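Local coordinates for protein MHC I-like leukocyte 2 long form (Mus musculus, PDB 6A97) that binds heparan sulfate proteoglycans on the surface of fibroblasts and belongs to the MHC class I family as a GPI-anchored membrane protein, at residues His23-Asn28 with Val44-Asp49; Met204-Cys209 with Arg222-Tyr227; Arg216-Cys221 with Arg263-Val268; Glu230-Trp235 with Val242-Phe247. All blocks are in the same frame, centred on the assembly; numbering follows the deposited sequence.

Contact 1 of 4, residues His23-Asn28 with Val44-Asp49; sequences HTLRYN and VLIYVD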
loop_
_atom_site.group_PDB
_atom_site.type_symbol
_atom_site.label_atom_id
_atom_site.label_comp_id
_atom_site.label_asym_id
_atom_site.label_seq_id
_atom_site.Cartn_x
_atom_site.Cartn_y
_atom_site.Cartn_z
ATOM N N HIS A 23 -19.258 -2.424 -9.526
ATOM C CA HIS A 23 -18.621 -3.133 -10.630
ATOM C C HIS A 23 -18.473 -2.248 -11.859
ATOM O O HIS A 23 -19.227 -1.292 -12.041
ATOM C CB HIS A 23 -19.416 -4.388 -10.987
ATOM C CG HIS A 23 -19.543 -5.360 -9.859
ATOM N ND1 HIS A 23 -18.540 -6.244 -9.522
ATOM C CD2 HIS A 23 -20.554 -5.588 -8.987
ATOM C CE1 HIS A 23 -18.930 -6.977 -8.495
ATOM N NE2 HIS A 23 -20.148 -6.599 -8.151
ATOM N N THR A 24 -17.503 -2.579 -12.704
ATOM C CA THR A 24 -17.231 -1.789 -13.896
ATOM C C THR A 24 -17.101 -2.657 -15.146
ATOM O O THR A 24 -16.483 -3.726 -15.120
ATOM C CB THR A 24 -15.946 -0.954 -13.731
ATOM O OG1 THR A 24 -16.021 -0.195 -12.518
ATOM C CG2 THR A 24 -15.770 0.001 -14.902
ATOM N N LEU A 25 -17.704 -2.192 -16.233
ATOM C CA LEU A 25 -17.526 -2.796 -17.547
ATOM C C LEU A 25 -16.827 -1.781 -18.435
ATOM O O LEU A 25 -17.287 -0.650 -18.561
ATOM C CB LEU A 25 -18.867 -3.211 -18.152
ATOM C CG LEU A 25 -18.876 -3.559 -19.644
ATOM C CD1 LEU A 25 -17.913 -4.695 -19.940
ATOM C CD2 LEU A 25 -20.282 -3.914 -20.113
ATOM N N ARG A 26 -15.710 -2.173 -19.038
ATOM C CA ARG A 26 -14.941 -1.247 -19.862
ATOM C C ARG A 26 -14.539 -1.866 -21.192
ATOM O O ARG A 26 -13.999 -2.971 -21.236
ATOM C CB ARG A 26 -13.690 -0.772 -19.121
ATOM C CG ARG A 26 -12.830 0.198 -19.929
ATOM C CD ARG A 26 -11.567 0.581 -19.165
ATOM N NE ARG A 26 -11.865 1.283 -17.918
ATOM C CZ ARG A 26 -11.915 2.609 -17.793
ATOM N NH1 ARG A 26 -12.190 3.155 -16.616
ATOM N NH2 ARG A 26 -11.688 3.389 -18.842
ATOM N N TYR A 27 -14.811 -1.140 -22.269
ATOM C CA TYR A 27 -14.397 -1.524 -23.610
ATOM C C TYR A 27 -13.204 -0.680 -24.004
ATOM O O TYR A 27 -13.314 0.546 -24.057
ATOM C CB TYR A 27 -15.520 -1.308 -24.629
ATOM C CG TYR A 27 -16.814 -2.039 -24.354
ATOM C CD1 TYR A 27 -17.735 -1.542 -23.436
ATOM C CD2 TYR A 27 -17.137 -3.203 -25.050
ATOM C CE1 TYR A 27 -18.932 -2.192 -23.198
ATOM C CE2 TYR A 27 -18.334 -3.865 -24.819
ATOM C CZ TYR A 27 -19.226 -3.356 -23.893
ATOM O OH TYR A 27 -20.417 -4.005 -23.655
ATOM N N ASN A 28 -12.066 -1.315 -24.261
ATOM C CA ASN A 28 -10.922 -0.613 -24.827
ATOM C C ASN A 28 -10.827 -0.926 -26.314
ATOM O O ASN A 28 -10.546 -2.062 -26.704
ATOM C CB ASN A 28 -9.631 -0.990 -24.102
ATOM C CG ASN A 28 -9.424 -0.180 -22.832
ATOM O OD1 ASN A 28 -10.308 0.558 -22.411
ATOM N ND2 ASN A 28 -8.256 -0.314 -22.222
ATOM N N VAL A 44 -10.889 -5.010 -30.028
ATOM C CA VAL A 44 -11.785 -4.720 -28.923
ATOM C C VAL A 44 -11.434 -5.610 -27.744
ATOM O O VAL A 44 -11.411 -6.837 -27.865
ATOM C CB VAL A 44 -13.273 -4.931 -29.302
ATOM C CG1 VAL A 44 -14.173 -4.493 -28.153
ATOM C CG2 VAL A 44 -13.627 -4.174 -30.584
ATOM N N LEU A 45 -11.150 -4.979 -26.612
ATOM C CA LEU A 45 -10.836 -5.686 -25.381
ATOM C C LEU A 45 -11.851 -5.299 -24.323
ATOM O O LEU A 45 -12.103 -4.111 -24.094
ATOM C CB LEU A 45 -9.419 -5.357 -24.904
ATOM C CG LEU A 45 -8.279 -5.706 -25.859
ATOM C CD1 LEU A 45 -6.953 -5.184 -25.330
ATOM C CD2 LEU A 45 -8.214 -7.209 -26.070
ATOM N N ILE A 46 -12.434 -6.301 -23.679
ATOM C CA ILE A 46 -13.477 -6.059 -22.693
ATOM C C ILE A 46 -13.009 -6.437 -21.294
ATOM O O ILE A 46 -12.574 -7.569 -21.056
ATOM C CB ILE A 46 -14.751 -6.845 -23.031
ATOM C CG1 ILE A 46 -15.362 -6.327 -24.334
ATOM C CG2 ILE A 46 -15.756 -6.741 -21.908
ATOM C CD1 ILE A 46 -16.706 -6.936 -24.642
ATOM N N TYR A 47 -13.096 -5.477 -20.375
ATOM C CA TYR A 47 -12.673 -5.671 -18.993
ATOM C C TYR A 47 -13.849 -5.628 -18.026
ATOM O O TYR A 47 -14.653 -4.696 -18.055
ATOM C CB TYR A 47 -11.651 -4.604 -18.588
ATOM C CG TYR A 47 -10.374 -4.650 -19.388
ATOM C CD1 TYR A 47 -9.244 -5.279 -18.883
ATOM C CD2 TYR A 47 -10.305 -4.082 -20.658
ATOM C CE1 TYR A 47 -8.075 -5.330 -19.608
ATOM C CE2 TYR A 47 -9.140 -4.132 -21.397
ATOM C CZ TYR A 47 -8.030 -4.762 -20.864
ATOM O OH TYR A 47 -6.867 -4.818 -21.584
ATOM N N VAL A 48 -13.946 -6.641 -17.172
ATOM C CA VAL A 48 -14.896 -6.617 -16.068
ATOM C C VAL A 48 -14.123 -6.504 -14.761
ATOM O O VAL A 48 -13.296 -7.366 -14.447
ATOM C CB VAL A 48 -15.784 -7.870 -16.034
ATOM C CG1 VAL A 48 -16.887 -7.702 -14.996
ATOM C CG2 VAL A 48 -16.378 -8.132 -17.404
ATOM N N ASP A 49 -14.383 -5.428 -14.020
ATOM C CA ASP A 49 -13.691 -5.151 -12.765
ATOM C C ASP A 49 -12.180 -5.172 -12.971
ATOM O O ASP A 49 -11.443 -5.770 -12.186
ATOM C CB ASP A 49 -14.116 -6.151 -11.686
ATOM C CG ASP A 49 -15.604 -6.063 -11.372
ATOM O OD1 ASP A 49 -16.199 -4.987 -11.600
ATOM O OD2 ASP A 49 -16.180 -7.066 -10.904
#
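H23 and D49 meet at one end of a beta hairpin in the alpha-1 half of the MHC class I platform. ND1 of H23 donates to D49 OD2 at 2.9 Å, on the syn side of the carboxylate and close to the imidazole plane. The second oxygen, D49 OD1, takes the backbone N of T24 at 3.0 Å, so the carboxylate spans two neighbouring residues of strand 23-28. Antiparallel backbone bonds continue the ladder to N28 and L45. On the face that carries L25 and V48, the Y27 ring and I46 run alongside each other in the same direction, while I46 CG2 touches L25 CD1 at 3.6 Å. Helices 75-96 and 171-193 cover this face. The opposite face, with N28 and Y47, meets the chain of another protein; N28 OD1 is hydrogen-bonded to T116, and the N28 amide plane is turned 57° from the Y47 ring. With Y27 CG anti to its carbonyl carbon (chi1 -58°), the ring comes closest to I46 through CE2, 3.5 Å from CD1.

Contact 2 of 4, residues Met204-Cys209 with Arg222-Tyr227; sequences MVTVTC and RAFNLY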
loop_
_atom_site.group_PDB
_atom_site.type_symbol
_atom_site.label_atom_id
_atom_site.label_comp_id
_atom_site.label_asym_id
_atom_site.label_seq_id
_atom_site.Cartn_x
_atom_site.Cartn_y
_atom_site.Cartn_z
ATOM N N MET A 204 1.239 -14.122 -0.726
ATOM C CA MET A 204 2.462 -14.472 -0.025
ATOM C C MET A 204 3.517 -13.390 -0.227
ATOM O O MET A 204 3.478 -12.645 -1.205
ATOM C CB MET A 204 2.995 -15.825 -0.498
ATOM C CG MET A 204 3.602 -15.805 -1.883
ATOM S SD MET A 204 4.433 -17.353 -2.283
ATOM C CE MET A 204 5.857 -17.260 -1.199
ATOM N N VAL A 205 4.456 -13.308 0.706
ATOM C CA VAL A 205 5.514 -12.312 0.642
ATOM C C VAL A 205 6.873 -12.984 0.748
ATOM O O VAL A 205 7.047 -13.910 1.535
ATOM C CB VAL A 205 5.370 -11.267 1.766
ATOM C CG1 VAL A 205 6.563 -10.322 1.787
ATOM C CG2 VAL A 205 4.078 -10.493 1.603
ATOM N N THR A 206 7.825 -12.536 -0.062
ATOM C CA THR A 206 9.209 -12.956 0.091
ATOM C C THR A 206 10.106 -11.738 0.298
ATOM O O THR A 206 9.803 -10.643 -0.178
ATOM C CB THR A 206 9.719 -13.744 -1.129
ATOM O OG1 THR A 206 9.769 -12.876 -2.268
ATOM C CG2 THR A 206 8.815 -14.939 -1.423
ATOM N N VAL A 207 11.209 -11.937 1.008
ATOM C CA VAL A 207 12.212 -10.895 1.169
ATOM C C VAL A 207 13.568 -11.440 0.756
ATOM O O VAL A 207 14.005 -12.470 1.265
ATOM C CB VAL A 207 12.285 -10.387 2.621
ATOM C CG1 VAL A 207 13.456 -9.429 2.794
ATOM C CG2 VAL A 207 10.973 -9.728 3.025
ATOM N N THR A 208 14.229 -10.760 -0.174
ATOM C CA THR A 208 15.569 -11.159 -0.583
ATOM C C THR A 208 16.569 -10.043 -0.315
ATOM O O THR A 208 16.205 -8.866 -0.266
ATOM C CB THR A 208 15.622 -11.539 -2.074
ATOM O OG1 THR A 208 15.266 -10.403 -2.872
ATOM C CG2 THR A 208 14.666 -12.686 -2.367
ATOM N N CYS A 209 17.830 -10.423 -0.144
ATOM C CA CYS A 209 18.901 -9.471 0.108
ATOM C C CYS A 209 19.986 -9.615 -0.949
ATOM O O CYS A 209 20.268 -10.720 -1.411
ATOM C CB CYS A 209 19.498 -9.682 1.504
ATOM S SG CYS A 209 18.283 -9.911 2.826
ATOM N N ARG A 222 8.798 -8.807 -2.223
ATOM C CA ARG A 222 7.864 -9.145 -3.295
ATOM C C ARG A 222 6.605 -9.796 -2.748
ATOM O O ARG A 222 6.674 -10.672 -1.888
ATOM C CB ARG A 222 8.514 -10.077 -4.316
ATOM C CG ARG A 222 9.697 -9.470 -5.055
ATOM C CD ARG A 222 10.327 -10.496 -5.990
ATOM N NE ARG A 222 9.457 -10.783 -7.129
ATOM C CZ ARG A 222 9.733 -11.668 -8.084
ATOM N NH1 ARG A 222 10.860 -12.373 -8.042
ATOM N NH2 ARG A 222 8.877 -11.850 -9.082
ATOM N N ALA A 223 5.456 -9.363 -3.253
ATOM C CA ALA A 223 4.186 -9.980 -2.900
ATOM C C ALA A 223 3.648 -10.737 -4.106
ATOM O O ALA A 223 3.570 -10.181 -5.192
ATOM C CB ALA A 223 3.188 -8.932 -2.432
ATOM N N PHE A 224 3.293 -12.005 -3.913
ATOM C CA PHE A 224 2.774 -12.842 -4.990
ATOM C C PHE A 224 1.325 -13.231 -4.743
ATOM O O PHE A 224 0.821 -13.122 -3.622
ATOM C CB PHE A 224 3.603 -14.122 -5.144
ATOM C CG PHE A 224 5.038 -13.886 -5.513
ATOM C CD1 PHE A 224 5.986 -13.646 -4.532
ATOM C CD2 PHE A 224 5.444 -13.925 -6.837
ATOM C CE1 PHE A 224 7.312 -13.440 -4.864
ATOM C CE2 PHE A 224 6.770 -13.715 -7.179
ATOM C CZ PHE A 224 7.705 -13.474 -6.189
ATOM N N ASN A 225 0.671 -13.698 -5.801
ATOM C CA ASN A 225 -0.635 -14.336 -5.703
ATOM C C ASN A 225 -1.706 -13.385 -5.215
ATOM O O ASN A 225 -2.556 -13.757 -4.408
ATOM C CB ASN A 225 -0.568 -15.555 -4.778
ATOM C CG ASN A 225 -1.560 -16.634 -5.165
ATOM O OD1 ASN A 225 -1.742 -16.925 -6.346
ATOM N ND2 ASN A 225 -2.205 -17.235 -4.169
ATOM N N LEU A 226 -1.651 -12.148 -5.695
ATOM C CA LEU A 226 -2.691 -11.175 -5.409
ATOM C C LEU A 226 -3.858 -11.430 -6.358
ATOM O O LEU A 226 -3.661 -11.527 -7.568
ATOM C CB LEU A 226 -2.152 -9.747 -5.558
ATOM C CG LEU A 226 -0.852 -9.498 -4.787
ATOM C CD1 LEU A 226 -0.300 -8.113 -5.064
ATOM C CD2 LEU A 226 -1.065 -9.714 -3.292
ATOM N N TYR A 227 -5.064 -11.548 -5.809
ATOM C CA TYR A 227 -6.237 -11.903 -6.607
ATOM C C TYR A 227 -6.799 -10.704 -7.368
ATOM O O TYR A 227 -7.458 -10.868 -8.395
ATOM C CB TYR A 227 -7.323 -12.511 -5.716
#
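M204 and F224 form the first pair of an antiparallel hairpin at the edge of the immunoglobulin C1-set domain, alpha-3. Four backbone hydrogen bonds hold the strands, two between M204 and F224 and two between T206 and R222. The shortest runs from F224 N to M204 O, 2.8 Å. Apolar contact is made by M204 CG, which lies 3.7 Å from F224 CB; chi1 of 73° sets that CG between the backbone N and the carbonyl carbon. M204 SD makes an oblique Met-aromatic contact, 5.5 Å from the F224 ring centroid. On the other face V205 and A223 turn inward and both pack on L280. Polar groups gather round the phenylalanine: F224 CZ sits over the centre of the R222 guanidinium, whose NH2 is bonded to Q261 and to the backbone of another protein's chain. That chain also packs on M204 and T206. T206 crosses F224 at about a right angle, its OG1 at the ring edge and 3.6 Å from CE1.

Contact 3 of 4, residues Arg216-Cys221 with Arg263-Val268; sequences RVTLTC and RVSIRV. With SO4 (sulfate ion), chain E.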
loop_
_atom_site.group_PDB
_atom_site.type_symbol
_atom_site.label_atom_id
_atom_site.label_comp_id
_atom_site.label_asym_id
_atom_site.label_seq_id
_atom_site.Cartn_x
_atom_site.Cartn_y
_atom_site.Cartn_z
ATOM N N ARG A 216 26.404 -1.256 0.184
ATOM C CA ARG A 216 25.015 -1.358 0.608
ATOM C C ARG A 216 24.463 -2.772 0.497
ATOM O O ARG A 216 25.063 -3.648 -0.128
ATOM C CB ARG A 216 24.134 -0.421 -0.223
ATOM C CG ARG A 216 24.581 1.025 -0.236
ATOM C CD ARG A 216 24.251 1.720 1.068
ATOM N NE ARG A 216 24.555 3.145 0.993
ATOM C CZ ARG A 216 25.738 3.673 1.283
ATOM N NH1 ARG A 216 26.739 2.895 1.679
ATOM N NH2 ARG A 216 25.919 4.983 1.179
ATOM N N VAL A 217 23.304 -2.977 1.108
ATOM C CA VAL A 217 22.526 -4.183 0.897
ATOM C C VAL A 217 21.154 -3.775 0.395
ATOM O O VAL A 217 20.452 -3.010 1.057
ATOM C CB VAL A 217 22.381 -5.022 2.181
ATOM C CG1 VAL A 217 21.389 -6.155 1.959
ATOM C CG2 VAL A 217 23.736 -5.565 2.622
ATOM N N THR A 218 20.773 -4.265 -0.777
ATOM C CA THR A 218 19.446 -3.981 -1.303
ATOM C C THR A 218 18.453 -5.022 -0.799
ATOM O O THR A 218 18.592 -6.215 -1.077
ATOM C CB THR A 218 19.437 -3.955 -2.842
ATOM O OG1 THR A 218 20.292 -2.902 -3.306
ATOM C CG2 THR A 218 18.029 -3.718 -3.366
ATOM N N LEU A 219 17.468 -4.567 -0.030
ATOM C CA LEU A 219 16.400 -5.433 0.453
ATOM C C LEU A 219 15.223 -5.353 -0.499
ATOM O O LEU A 219 14.714 -4.267 -0.767
ATOM C CB LEU A 219 15.960 -5.032 1.864
ATOM C CG LEU A 219 17.029 -5.043 2.958
ATOM C CD1 LEU A 219 16.466 -4.503 4.272
ATOM C CD2 LEU A 219 17.580 -6.437 3.150
ATOM N N THR A 220 14.787 -6.494 -1.016
ATOM C CA THR A 220 13.662 -6.493 -1.939
ATOM C C THR A 220 12.501 -7.307 -1.395
ATOM O O THR A 220 12.643 -8.489 -1.077
ATOM C CB THR A 220 14.062 -7.035 -3.314
ATOM O OG1 THR A 220 15.113 -6.224 -3.850
ATOM C CG2 THR A 220 12.867 -7.018 -4.265
ATOM N N CYS A 221 11.353 -6.655 -1.281
ATOM C CA CYS A 221 10.139 -7.314 -0.846
ATOM C C CYS A 221 9.217 -7.558 -2.035
ATOM O O CYS A 221 8.901 -6.628 -2.775
ATOM C CB CYS A 221 9.429 -6.472 0.211
ATOM S SG CYS A 221 7.877 -7.167 0.768
ATOM N N ARG A 263 6.307 -5.202 -5.904
ATOM C CA ARG A 263 7.708 -5.184 -5.504
ATOM C C ARG A 263 8.109 -3.812 -4.967
ATOM O O ARG A 263 7.723 -2.785 -5.525
ATOM C CB ARG A 263 8.588 -5.577 -6.694
ATOM C CG ARG A 263 10.053 -5.206 -6.575
ATOM C CD ARG A 263 10.818 -5.636 -7.821
ATOM N NE ARG A 263 10.276 -5.021 -9.030
ATOM C CZ ARG A 263 10.534 -5.441 -10.267
ATOM N NH1 ARG A 263 11.322 -6.488 -10.469
ATOM N NH2 ARG A 263 9.999 -4.813 -11.304
ATOM N N VAL A 264 8.852 -3.801 -3.861
ATOM C CA VAL A 264 9.440 -2.572 -3.322
ATOM C C VAL A 264 10.820 -2.886 -2.776
ATOM O O VAL A 264 10.995 -3.853 -2.030
ATOM C CB VAL A 264 8.586 -1.936 -2.194
ATOM C CG1 VAL A 264 9.206 -0.627 -1.739
ATOM C CG2 VAL A 264 7.169 -1.687 -2.652
ATOM N N SER A 265 11.804 -2.075 -3.152
ATOM C CA SER A 265 13.163 -2.257 -2.661
ATOM C C SER A 265 13.663 -1.035 -1.902
ATOM O O SER A 265 13.200 0.081 -2.135
ATOM C CB SER A 265 14.114 -2.568 -3.819
ATOM O OG SER A 265 13.839 -3.846 -4.363
ATOM N N ILE A 266 14.603 -1.264 -0.986
ATOM C CA ILE A 266 15.307 -0.195 -0.285
ATOM C C ILE A 266 16.774 -0.567 -0.155
ATOM O O ILE A 266 17.133 -1.740 -0.268
ATOM C CB ILE A 266 14.738 0.069 1.127
ATOM C CG1 ILE A 266 14.756 -1.218 1.955
ATOM C CG2 ILE A 266 13.321 0.642 1.046
ATOM C CD1 ILE A 266 14.311 -1.034 3.392
ATOM N N ARG A 267 17.618 0.430 0.087
ATOM C CA ARG A 267 19.030 0.178 0.327
ATOM C C ARG A 267 19.373 0.528 1.764
ATOM O O ARG A 267 19.026 1.603 2.253
ATOM C CB ARG A 267 19.901 0.974 -0.646
ATOM C CG ARG A 267 19.796 0.481 -2.077
ATOM C CD ARG A 267 19.617 1.629 -3.045
ATOM N NE ARG A 267 18.625 1.308 -4.065
ATOM C CZ ARG A 267 17.312 1.434 -3.892
ATOM N NH1 ARG A 267 16.833 1.876 -2.738
ATOM N NH2 ARG A 267 16.479 1.119 -4.871
ATOM N N VAL A 268 20.034 -0.400 2.446
ATOM C CA VAL A 268 20.438 -0.189 3.824
ATOM C C VAL A 268 21.912 -0.502 3.944
ATOM O O VAL A 268 22.525 -0.993 2.994
ATOM C CB VAL A 268 19.632 -1.070 4.800
ATOM C CG1 VAL A 268 18.148 -0.901 4.547
ATOM C CG2 VAL A 268 20.033 -2.535 4.660
HETATM S S SO4 E . 16.593 4.094 -0.974
HETATM O O1 SO4 E . 16.194 3.021 -0.070
HETATM O O2 SO4 E . 16.524 5.373 -0.274
HETATM O O3 SO4 E . 15.697 4.137 -2.124
HETATM O O4 SO4 E . 17.956 3.852 -1.426
HETATM O O HOH W 1 19.482 -1.232 -5.341
#
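T220 and S265 face each other across a non-hydrogen-bonded pair of the immunoglobulin sheet, their hydroxyls OG1 and OG 2.7 Å apart in a hydrogen bond that either could donate. Both oxygens stand anti to their own carbonyl carbons, which swings them together. Farther along the same face T218 and R267 extend in parallel; T218 OG1 touches R267 CG at 3.6 Å, accepts from a water and also bonds to the backbone of Y212. The reverse face is apolar. There L219 crosses V268 at about a right angle, CD1 to CG1 4.0 Å, and its CB meets I266 CG1. C221 continues this row and is disulfide-bonded to C278. Six backbone bonds tie the two strands. A sulfate, probably from the crystallisation liquor, accepts from R267 N through O1 at 3.0 Å and is bound by R61, E62 and T63 of the second subunit. The contact has one apolar and one polar face, while the anion bridges two copies at the edge of strand 263-268, perhaps only under these crystal conditions.

Contact 4 of 4, residues Glu230-Trp235 with Val242-Phe247; sequences EATLVW and VQQKTF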
loop_
_atom_site.group_PDB
_atom_site.type_symbol
_atom_site.label_atom_id
_atom_site.label_comp_id
_atom_site.label_asym_id
_atom_site.label_seq_id
_atom_site.Cartn_x
_atom_site.Cartn_y
_atom_site.Cartn_z
ATOM N N GLU A 230 -5.151 -4.506 -6.389
ATOM C CA GLU A 230 -5.000 -3.552 -5.296
ATOM C C GLU A 230 -4.179 -4.132 -4.153
ATOM O O GLU A 230 -4.500 -5.195 -3.619
ATOM C CB GLU A 230 -6.367 -3.106 -4.780
ATOM C CG GLU A 230 -7.197 -2.368 -5.813
ATOM C CD GLU A 230 -8.543 -1.929 -5.269
ATOM O OE1 GLU A 230 -9.320 -2.803 -4.826
ATOM O OE2 GLU A 230 -8.823 -0.710 -5.286
ATOM N N ALA A 231 -3.115 -3.422 -3.788
ATOM C CA ALA A 231 -2.240 -3.850 -2.704
ATOM C C ALA A 231 -1.341 -2.706 -2.262
ATOM O O ALA A 231 -1.089 -1.767 -3.021
ATOM C CB ALA A 231 -1.404 -5.044 -3.133
ATOM N N THR A 232 -0.870 -2.776 -1.023
ATOM C CA THR A 232 0.128 -1.831 -0.549
ATOM C C THR A 232 1.275 -2.579 0.103
ATOM O O THR A 232 1.065 -3.546 0.841
ATOM C CB THR A 232 -0.456 -0.813 0.461
ATOM O OG1 THR A 232 -0.917 -1.501 1.628
ATOM C CG2 THR A 232 -1.605 -0.033 -0.152
ATOM N N LEU A 233 2.491 -2.136 -0.194
ATOM C CA LEU A 233 3.688 -2.652 0.450
ATOM C C LEU A 233 4.377 -1.509 1.172
ATOM O O LEU A 233 4.487 -0.405 0.636
ATOM C CB LEU A 233 4.641 -3.284 -0.563
ATOM C CG LEU A 233 4.296 -4.663 -1.121
ATOM C CD1 LEU A 233 5.258 -5.021 -2.237
ATOM C CD2 LEU A 233 4.346 -5.717 -0.016
ATOM N N VAL A 234 4.830 -1.767 2.390
ATOM C CA VAL A 234 5.554 -0.756 3.144
ATOM C C VAL A 234 6.768 -1.385 3.816
ATOM O O VAL A 234 6.677 -2.469 4.392
ATOM C CB VAL A 234 4.652 -0.068 4.203
ATOM C CG1 VAL A 234 3.959 -1.093 5.078
ATOM C CG2 VAL A 234 5.461 0.903 5.054
ATOM N N TRP A 235 7.915 -0.727 3.695
ATOM C CA TRP A 235 9.089 -1.104 4.463
ATOM C C TRP A 235 9.051 -0.367 5.791
ATOM O O TRP A 235 8.838 0.847 5.830
ATOM C CB TRP A 235 10.376 -0.785 3.702
ATOM C CG TRP A 235 10.829 -1.890 2.803
ATOM C CD1 TRP A 235 10.784 -1.911 1.437
ATOM C CD2 TRP A 235 11.387 -3.147 3.206
ATOM N NE1 TRP A 235 11.287 -3.098 0.967
ATOM C CE2 TRP A 235 11.664 -3.876 2.033
ATOM C CE3 TRP A 235 11.676 -3.728 4.445
ATOM C CZ2 TRP A 235 12.216 -5.152 2.061
ATOM C CZ3 TRP A 235 12.226 -4.998 4.471
ATOM C CH2 TRP A 235 12.493 -5.694 3.289
ATOM N N VAL A 242 9.463 3.598 6.088
ATOM C CA VAL A 242 10.593 4.272 5.462
ATOM C C VAL A 242 10.419 4.301 3.949
ATOM O O VAL A 242 10.990 5.147 3.262
ATOM C CB VAL A 242 11.930 3.601 5.826
ATOM C CG1 VAL A 242 12.243 3.822 7.294
ATOM C CG2 VAL A 242 11.893 2.118 5.500
ATOM N N GLN A 243 9.625 3.368 3.439
ATOM C CA GLN A 243 9.214 3.377 2.043
ATOM C C GLN A 243 7.840 2.737 1.945
ATOM O O GLN A 243 7.578 1.710 2.573
ATOM C CB GLN A 243 10.222 2.642 1.155
ATOM C CG GLN A 243 9.869 2.636 -0.333
ATOM C CD GLN A 243 9.796 4.035 -0.933
ATOM O OE1 GLN A 243 8.770 4.714 -0.844
ATOM N NE2 GLN A 243 10.890 4.472 -1.547
ATOM N N GLN A 244 6.962 3.362 1.170
ATOM C CA GLN A 244 5.588 2.906 1.036
ATOM C C GLN A 244 5.147 3.014 -0.418
ATOM O O GLN A 244 5.416 4.012 -1.082
ATOM C CB GLN A 244 4.665 3.726 1.947
ATOM C CG GLN A 244 3.247 3.183 2.111
ATOM C CD GLN A 244 2.347 3.484 0.923
ATOM O OE1 GLN A 244 2.553 4.464 0.205
ATOM N NE2 GLN A 244 1.343 2.640 0.712
ATOM N N LYS A 245 4.475 1.980 -0.911
ATOM C CA LYS A 245 3.911 2.022 -2.253
ATOM C C LYS A 245 2.524 1.397 -2.289
ATOM O O LYS A 245 2.312 0.289 -1.791
ATOM C CB LYS A 245 4.831 1.315 -3.251
ATOM C CG LYS A 245 5.900 2.216 -3.848
ATOM C CD LYS A 245 6.997 1.412 -4.526
ATOM C CE LYS A 245 8.153 2.302 -4.956
ATOM N NZ LYS A 245 7.988 2.773 -6.363
ATOM N N THR A 246 1.582 2.129 -2.870
ATOM C CA THR A 246 0.242 1.617 -3.117
ATOM C C THR A 246 0.116 1.216 -4.581
ATOM O O THR A 246 0.344 2.027 -5.479
ATOM C CB THR A 246 -0.837 2.658 -2.764
ATOM O OG1 THR A 246 -0.763 2.968 -1.368
ATOM C CG2 THR A 246 -2.228 2.125 -3.088
ATOM N N PHE A 247 -0.233 -0.040 -4.823
ATOM C CA PHE A 247 -0.338 -0.535 -6.188
ATOM C C PHE A 247 -1.792 -0.575 -6.635
ATOM O O PHE A 247 -2.677 -0.978 -5.880
ATOM C CB PHE A 247 0.301 -1.922 -6.307
ATOM C CG PHE A 247 1.766 -1.938 -5.977
ATOM C CD1 PHE A 247 2.193 -2.117 -4.669
ATOM C CD2 PHE A 247 2.714 -1.754 -6.970
ATOM C CE1 PHE A 247 3.544 -2.124 -4.362
ATOM C CE2 PHE A 247 4.066 -1.761 -6.669
ATOM C CZ PHE A 247 4.481 -1.945 -5.363
#
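F247 lays its ring obliquely across L233, with CE1 touching the leucine CD1 at 4.0 Å. The phenylalanine CG is anti to its carbonyl carbon (chi1 -61°), and the ring edge lies near A231 O. That same oxygen receives F247 N at 2.6 Å. The two strands form an antiparallel hairpin of the immunoglobulin C1-set domain, with paired backbone bonds at A231 and F247 and again at L233 and K245. Beside W235 the ladder is broken by a classic beta bulge: Q243 O accepts from W235 N, whereas W235 O accepts from V242 N at 2.8 Å. V242 CG2 also packs on W235 CB, 3.7 Å away. The other face carries T232, V234, Q244 and T246. T232 and T246 project together, flank to flank, and T232 CG2 approaches T246 OG1 to 3.3 Å. A bend at chi2 (-78°) turns Q244 CD aside; NE2 then donates to T246 OG1 at 3.0 Å and lies beside T232 CB. Strand 240-247 is the outermost strand of its sheet, and strand 276-282 flanks 231-237 on the side away from it. L233 and W235 turn to the facing sheet, where they meet C221 of strand 217-226; W235 NE1 bonds to V264 O of strand 260-268.

From the N terminus, contact 1 closes first, a short hairpin in the platform formed with the alpha-2 region. The chain then passes through the platform's remaining strands and helices before alpha-3, so contact 1 stands in series with the others and touches none. Contact 2 closes the first alpha-3 hairpin. Contact 3 crosses it, because its first segment falls inside the loop that contact 2 closes and its second beyond it; both use strand 217-226, which contact 3 joins to 260-268 in the same sheet. Contact 4, a hairpin of the second sheet, nests inside the loop of contact 3. W235 packs against both V207 and I266, tying contact 4 to contacts 2 and 3 across the sandwich.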